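Local structure of dnab-like replicative helicase (3BH0) at residues Lys128-Arg131 / Arg132-Ser136. The protein is a phage replicative helicase of the DnaB family whose ATPase domain, described here, probably hydrolyses ATP to drive 5'-3' unwinding of duplex DNA. Numbering follows the deposited sequence.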
loop_
_atom_site.group_PDB
_atom_site.type_symbol
_atom_site.label_atom_id
_atom_site.label_comp_id
_atom_site.label_asym_id
_atom_site.label_seq_id
_atom_site.Cartn_x
_atom_site.Cartn_y
_atom_site.Cartn_z
ATOM N N LYS A 128 6.452 7.195 22.804
ATOM C CA LYS A 128 7.309 5.989 22.725
ATOM C C LYS A 128 7.451 5.333 24.082
ATOM O O LYS A 128 7.189 4.125 24.250
ATOM C CB LYS A 128 8.699 6.302 22.138
ATOM C CG LYS A 128 9.701 5.164 22.320
ATOM C CD LYS A 128 10.833 5.208 21.317
ATOM C CE LYS A 128 11.626 3.914 21.385
ATOM N NZ LYS A 128 12.837 3.941 20.530
ATOM N N ALA A 129 7.893 6.140 25.037
ATOM C CA ALA A 129 7.779 5.795 26.420
ATOM C C ALA A 129 7.422 7.134 26.977
ATOM O O ALA A 129 6.918 7.993 26.246
ATOM C CB ALA A 129 9.090 5.310 26.968
ATOM N N ALA A 130 7.666 7.312 28.268
ATOM C CA ALA A 130 7.549 8.609 28.893
ATOM C C ALA A 130 6.281 9.375 28.485
ATOM O O ALA A 130 6.235 10.601 28.566
ATOM C CB ALA A 130 8.780 9.403 28.598
ATOM N N ARG A 131 5.251 8.652 28.054
ATOM C CA ARG A 131 3.951 9.265 27.822
ATOM C C ARG A 131 3.383 9.693 29.178
ATOM O O ARG A 131 2.757 10.751 29.294
ATOM C CB ARG A 131 3.007 8.288 27.119
ATOM C CG ARG A 131 2.301 8.841 25.871
ATOM C CD ARG A 131 2.359 10.381 25.742
ATOM N NE ARG A 131 1.029 11.031 25.729
ATOM C CZ ARG A 131 -0.021 10.649 24.994
ATOM N NH1 ARG A 131 0.072 9.617 24.157
ATOM N NH2 ARG A 131 -1.173 11.315 25.088
ATOM N N ARG A 132 3.644 8.862 30.191
ATOM C CA ARG A 132 3.281 9.120 31.585
ATOM C C ARG A 132 3.815 10.460 32.117
ATOM O O ARG A 132 3.209 11.050 33.014
ATOM C CB ARG A 132 3.758 7.967 32.477
ATOM C CG ARG A 132 3.158 7.915 33.881
ATOM C CD ARG A 132 1.876 7.106 33.901
ATOM N NE ARG A 132 1.002 7.454 35.019
ATOM C CZ ARG A 132 -0.324 7.434 34.954
ATOM N NH1 ARG A 132 -0.935 7.099 33.828
ATOM N NH2 ARG A 132 -1.045 7.763 36.010
ATOM N N ASP A 133 4.932 10.946 31.577
ATOM C CA ASP A 133 5.387 12.299 31.918
ATOM C C ASP A 133 5.540 13.273 30.750
ATOM O O ASP A 133 5.073 14.407 30.843
ATOM C CB ASP A 133 6.646 12.287 32.795
ATOM C CG ASP A 133 7.801 11.569 32.151
ATOM O OD1 ASP A 133 7.537 10.727 31.274
ATOM O OD2 ASP A 133 8.969 11.833 32.520
ATOM N N PHE A 134 6.173 12.842 29.657
ATOM C CA PHE A 134 6.532 13.764 28.555
ATOM C C PHE A 134 5.302 14.331 27.836
ATOM O O PHE A 134 5.420 15.252 27.034
ATOM C CB PHE A 134 7.484 13.107 27.526
ATOM C CG PHE A 134 8.831 12.661 28.083
ATOM C CD1 PHE A 134 9.824 12.202 27.213
ATOM C CD2 PHE A 134 9.118 12.697 29.450
ATOM C CE1 PHE A 134 11.085 11.768 27.697
ATOM C CE2 PHE A 134 10.368 12.260 29.949
ATOM C CZ PHE A 134 11.352 11.795 29.067
ATOM N N ALA A 135 4.126 13.784 28.134
ATOM C CA ALA A 135 2.893 14.195 27.471
ATOM C C ALA A 135 2.155 15.300 28.206
ATOM O O ALA A 135 2.033 15.279 29.432
ATOM C CB ALA A 135 1.979 13.026 27.299
ATOM N N SER A 136 1.636 16.246 27.431
ATOM C CA SER A 136 0.779 17.297 27.952
ATOM C C SER A 136 -0.674 16.811 27.963
ATOM O O SER A 136 -0.947 15.667 28.334
ATOM C CB SER A 136 0.940 18.566 27.110
ATOM O OG SER A 136 2.298 18.992 27.099
#
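Ala130 O is the acceptor on which this short turn closes, reached by two successive backbone amides. Phe134 N donates to Ala130 O at 2.5 Å, with an N-H...O angle of 141°; the i to i+4 spacing is that of an alpha-helical turn, although the length is very short and its exact value should carry little weight. Asp133 N approaches Ala130 O at 3.3 Å and 136°, a weak second bond with i to i+3 spacing. The two donors share one carbonyl, consistent with a single, weakly bonded helical turn.

Asp133 OD1 also lies 3.0 Å from Ala130 O, but both are acceptors, so the proximity cannot be read as a bond. The carboxylate is brought there by chi1 of 58°, which sets CG between the backbone N and the carbonyl carbon and swings it back over the start of the turn. Next to it, the Ala130 CB methyl lies over one face of the Phe134 ring in the sense of a CH-pi contact, but the separation in the model is too tight to be exact. The CG of Phe134 is anti to its carbonyl carbon, which carries the ring back across this methyl. On another part of the turn, the position of the bent Arg131 side chain against Ala135 is doubtful; Arg131 is placed instead by a cation-pi contact with Trp139. Ser136 N is hydrogen-bonded to Asp138 OD2.

This is a surface feature of the P-loop NTPase domain, its centre about 31 Å from the centre of the chain. After helix 124-128, Ala129 leaves helical geometry, and the brief helix 131-134 then links that helix to helix 139-150, which precedes strand 154-157, outermost in the sheet within this chain.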